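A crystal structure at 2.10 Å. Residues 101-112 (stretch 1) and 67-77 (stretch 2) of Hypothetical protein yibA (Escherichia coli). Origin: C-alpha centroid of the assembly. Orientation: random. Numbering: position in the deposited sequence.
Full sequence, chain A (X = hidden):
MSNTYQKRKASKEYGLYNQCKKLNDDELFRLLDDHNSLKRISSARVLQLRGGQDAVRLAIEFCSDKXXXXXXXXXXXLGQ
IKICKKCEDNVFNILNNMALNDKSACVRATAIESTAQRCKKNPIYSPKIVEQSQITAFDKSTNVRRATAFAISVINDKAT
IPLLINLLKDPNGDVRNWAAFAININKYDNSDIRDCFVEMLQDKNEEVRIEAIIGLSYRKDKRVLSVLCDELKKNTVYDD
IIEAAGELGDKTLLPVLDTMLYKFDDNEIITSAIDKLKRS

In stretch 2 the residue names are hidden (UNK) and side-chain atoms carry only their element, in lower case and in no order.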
# COMPACT_ATOMS: atom_id res chain seq x y z
N ASN A 101 -1.07 12.08 -17.46
CA ASN A 101 -1.94 12.55 -18.53
C ASN A 101 -2.98 11.63 -19.13
O ASN A 101 -3.76 12.09 -19.98
CB ASN A 101 -1.09 13.07 -19.69
CG ASN A 101 -0.08 14.08 -19.23
OD1 ASN A 101 -0.44 15.13 -18.70
ND2 ASN A 101 1.19 13.77 -19.41
N ASP A 102 -3.03 10.36 -18.73
CA ASP A 102 -4.04 9.52 -19.36
C ASP A 102 -5.44 9.94 -18.97
O ASP A 102 -5.72 10.19 -17.79
CB ASP A 102 -3.86 8.03 -19.06
CG ASP A 102 -4.46 7.15 -20.13
OD1 ASP A 102 -5.69 6.94 -20.13
OD2 ASP A 102 -3.70 6.69 -21.00
N LYS A 103 -6.31 10.00 -19.96
CA LYS A 103 -7.68 10.37 -19.73
C LYS A 103 -8.47 9.38 -18.89
O LYS A 103 -9.56 9.69 -18.44
CB LYS A 103 -8.40 10.59 -21.06
CG LYS A 103 -8.02 11.89 -21.77
CD LYS A 103 -9.23 12.44 -22.56
CE LYS A 103 -8.97 13.83 -23.18
NZ LYS A 103 -10.21 14.41 -23.79
N SER A 104 -7.94 8.18 -18.69
CA SER A 104 -8.65 7.21 -17.87
C SER A 104 -8.00 7.13 -16.49
O SER A 104 -6.80 6.92 -16.38
CB SER A 104 -8.62 5.83 -18.54
OG SER A 104 -8.74 4.79 -17.57
N ALA A 105 -8.79 7.32 -15.44
CA ALA A 105 -8.25 7.27 -14.11
C ALA A 105 -7.72 5.84 -13.86
O ALA A 105 -6.70 5.66 -13.18
CB ALA A 105 -9.33 7.67 -13.08
N CYS A 106 -8.38 4.83 -14.42
CA CYS A 106 -7.91 3.45 -14.25
C CYS A 106 -6.49 3.34 -14.75
O CYS A 106 -5.60 2.85 -14.04
CB CYS A 106 -8.79 2.46 -15.01
SG CYS A 106 -10.37 2.29 -14.23
N VAL A 107 -6.28 3.81 -15.98
CA VAL A 107 -4.95 3.79 -16.55
C VAL A 107 -3.94 4.53 -15.68
O VAL A 107 -2.85 4.01 -15.40
CB VAL A 107 -4.91 4.39 -17.99
CG1 VAL A 107 -3.48 4.44 -18.51
CG2 VAL A 107 -5.77 3.55 -18.93
N ARG A 108 -4.30 5.73 -15.21
CA ARG A 108 -3.39 6.53 -14.40
C ARG A 108 -2.95 5.76 -13.16
O ARG A 108 -1.76 5.71 -12.87
CB ARG A 108 -4.03 7.89 -14.03
CG ARG A 108 -4.24 8.84 -15.23
CD ARG A 108 -4.39 10.33 -14.83
NE ARG A 108 -5.47 10.58 -13.87
CZ ARG A 108 -6.77 10.52 -14.17
NH1 ARG A 108 -7.15 10.23 -15.41
NH2 ARG A 108 -7.69 10.73 -13.22
N ALA A 109 -3.91 5.15 -12.46
CA ALA A 109 -3.64 4.36 -11.26
C ALA A 109 -2.65 3.21 -11.54
O ALA A 109 -1.62 3.10 -10.85
CB ALA A 109 -4.97 3.81 -10.68
N THR A 110 -2.93 2.39 -12.55
CA THR A 110 -2.06 1.28 -12.92
C THR A 110 -0.66 1.78 -13.28
O THR A 110 0.35 1.24 -12.80
CB THR A 110 -2.64 0.50 -14.14
OG1 THR A 110 -3.87 -0.10 -13.75
CG2 THR A 110 -1.66 -0.62 -14.64
N ALA A 111 -0.59 2.84 -14.08
CA ALA A 111 0.70 3.39 -14.49
C ALA A 111 1.53 3.82 -13.30
O ALA A 111 2.73 3.53 -13.25
CB ALA A 111 0.51 4.55 -15.47
N ILE A 112 0.92 4.52 -12.34
CA ILE A 112 1.63 4.95 -11.13
C ILE A 112 2.14 3.67 -10.41
O ILE A 112 3.27 3.61 -9.98
CB ILE A 112 0.69 5.76 -10.16
CG1 ILE A 112 0.27 7.12 -10.78
CG2 ILE A 112 1.39 6.05 -8.85
CD1 ILE A 112 -0.91 7.78 -10.02
N UNK A 67 -8.41 2.11 -26.96
CA UNK A 67 -9.13 1.39 -25.92
C UNK A 67 -8.36 1.46 -24.58
O UNK A 67 -7.23 0.99 -24.49
o UNK A 67 -10.11 -2.12 -25.50
c UNK A 67 -10.07 -0.90 -25.36
c UNK A 67 -9.34 -0.05 -26.37
n UNK A 67 -10.64 -0.29 -24.34
N UNK A 68 -8.99 2.03 -23.56
CA UNK A 68 -8.33 2.20 -22.27
C UNK A 68 -8.00 0.87 -21.61
O UNK A 68 -7.10 0.79 -20.79
c UNK A 68 -11.47 2.18 -21.55
c UNK A 68 -11.47 1.40 -18.90
c UNK A 68 -12.53 1.09 -19.72
c UNK A 68 -10.37 2.49 -20.75
c UNK A 68 -9.15 3.12 -21.34
c UNK A 68 -12.53 1.49 -21.05
c UNK A 68 -10.39 2.09 -19.41
o UNK A 68 -13.57 0.33 -19.24
N UNK A 69 -8.72 -0.17 -21.98
CA UNK A 69 -8.46 -1.49 -21.42
C UNK A 69 -7.09 -1.95 -21.89
O UNK A 69 -6.29 -2.48 -21.11
c UNK A 69 -12.08 -2.81 -21.67
c UNK A 69 -9.55 -2.46 -21.85
c UNK A 69 -10.90 -1.93 -21.35
c UNK A 69 -9.25 -3.86 -21.32
N UNK A 70 -6.80 -1.73 -23.17
CA UNK A 70 -5.50 -2.10 -23.68
C UNK A 70 -4.41 -1.24 -23.08
O UNK A 70 -3.32 -1.74 -22.81
c UNK A 70 -5.44 -1.98 -25.21
c UNK A 70 -6.05 -4.40 -29.46
c UNK A 70 -6.09 -3.15 -25.92
n UNK A 70 -6.25 -5.59 -30.03
n UNK A 70 -5.71 -3.36 -30.22
c UNK A 70 -5.93 -3.00 -27.44
n UNK A 70 -6.17 -4.26 -28.14
N UNK A 71 -4.69 0.04 -22.86
CA UNK A 71 -3.66 0.91 -22.29
C UNK A 71 -3.32 0.48 -20.87
O UNK A 71 -2.17 0.43 -20.48
c UNK A 71 -4.19 3.00 -23.71
c UNK A 71 -4.10 2.39 -22.30
n UNK A 71 -4.99 5.27 -22.92
n UNK A 71 -6.81 4.84 -24.31
c UNK A 71 -4.01 4.54 -23.74
c UNK A 71 -6.28 5.39 -23.21
n UNK A 71 -7.07 6.01 -22.35
N UNK A 72 -4.36 0.15 -20.12
CA UNK A 72 -4.18 -0.28 -18.75
C UNK A 72 -3.33 -1.55 -18.73
O UNK A 72 -2.31 -1.62 -18.04
c UNK A 72 -5.57 -0.50 -18.16
c UNK A 72 -5.53 -0.86 -16.71
o UNK A 72 -4.94 -0.11 -15.92
o UNK A 72 -6.11 -1.88 -16.36
N UNK A 73 -3.74 -2.54 -19.51
CA UNK A 73 -3.03 -3.79 -19.61
C UNK A 73 -1.56 -3.62 -20.07
O UNK A 73 -0.65 -4.34 -19.61
c UNK A 73 -3.77 -4.73 -20.59
c UNK A 73 -3.52 -6.69 -18.92
c UNK A 73 -4.44 -5.86 -19.81
c UNK A 73 -2.83 -5.25 -21.65
N UNK A 74 -1.33 -2.71 -21.00
CA UNK A 74 0.03 -2.48 -21.45
C UNK A 74 0.91 -1.89 -20.36
O UNK A 74 2.06 -2.31 -20.18
N UNK A 75 0.37 -0.91 -19.65
CA UNK A 75 1.09 -0.26 -18.57
C UNK A 75 1.30 -1.26 -17.43
O UNK A 75 2.34 -1.25 -16.78
c UNK A 75 0.30 0.94 -18.08
N UNK A 76 0.33 -2.14 -17.21
CA UNK A 76 0.46 -3.16 -16.15
C UNK A 76 1.65 -4.08 -16.50
O UNK A 76 2.55 -4.29 -15.70
c UNK A 76 -0.94 -6.47 -15.55
c UNK A 76 -0.83 -3.99 -16.05
c UNK A 76 -0.93 -7.56 -14.67
c UNK A 76 -0.51 -6.03 -12.83
c UNK A 76 -0.72 -7.34 -13.30
c UNK A 76 -0.74 -5.16 -15.09
c UNK A 76 -0.52 -4.96 -13.73
N UNK A 77 1.63 -4.61 -17.72
CA UNK A 77 2.70 -5.49 -18.15
C UNK A 77 4.05 -4.82 -17.98
O UNK A 77 4.99 -5.40 -17.41
c UNK A 77 0.99 -7.25 -21.14
c UNK A 77 3.73 -6.64 -20.15
c UNK A 77 2.51 -5.92 -19.63
c UNK A 77 1.35 -6.89 -19.73

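Position 67 carries two carbons, the second bearing one oxygen and one nitrogen: an amide, Asn-67. It sits at the N-cap of the helix, out of reach of stretch 1.

Position 68 has one carbon leading to a six-carbon ring with an oxygen on it; its first carbon lies 4.2 Å from Val-107 CG2 and a ring carbon 3.7 Å from Ser-104 OG. This is Tyr-68.

Position 69 has four carbons, forked at the first with one arm two carbons long. This is Ile-69, pointing away from stretch 1.

Position 70 shows three carbons, a nitrogen, then a carbon carrying two more nitrogens: Arg-70. It also points away, and its guanidinium is bound elsewhere in the structure.

Position 71 repeats that composition but points toward stretch 1, where two of its nitrogens meet the carboxylate of Asp-102. It is Arg-71. NE donates to Asp-102 OD2 at 2.7 Å and NH2 to Asp-102 OD1 at 2.8 Å, a two-pronged salt bridge at the guanidinium edge.

Position 72 has two carbons, the second with two oxygens, one of them 2.4 Å from Thr-110 OG1. The carboxylate makes it Asp-72; Thr-110 OG1 donates to Asp-72 OD1 in a very short hydrogen bond.

Position 73, four carbons forked at the first with one longer arm, is Ile-73, turned away from stretch 1.

Position 74 has no side-chain atoms: Gly-74.

Position 75 holds a single carbon, 4.5 Å from Ala-111 CB. It is Ala-75.

Position 76 has one carbon, 3.7 Å from Thr-110 CG2, and then a six-carbon ring without oxygen that leads away from stretch 1: Phe-76.

Position 77, again four carbons forked at the first with one longer arm, is Ile-77, facing away.

The rule of this contact is two nearly parallel helices, 3° apart in direction and 8.5 Å at closest approach, with two polar pairs near Val-107 and the Ala-111/Ala-75 contact farther along. Val-107 CG2 fits against the first turn of the partner helix, 3.6 Å from Tyr-68 O. The backbones come nearest where Val-107 CA lies 4.7 Å from Asp-72 CA; farther along, Ala-111 CB meets Ala-75 CB, with the CA atoms of these two residues 5.5 Å apart. Asp-102 does double duty in the loop: besides holding Arg-71, its OD1 accepts from Ser-104 N at 2.9 Å. Ser-104 OG in turn caps its own helix, accepting from Val-107 N at 3.1 Å. The salt bridge is thus tied to the helix start, and Asp-72, the residue after Arg-71, accepts from Thr-110 OG1 further along stretch 1's helix.

Stretch 2 67-77: NYIRRDIGAFI
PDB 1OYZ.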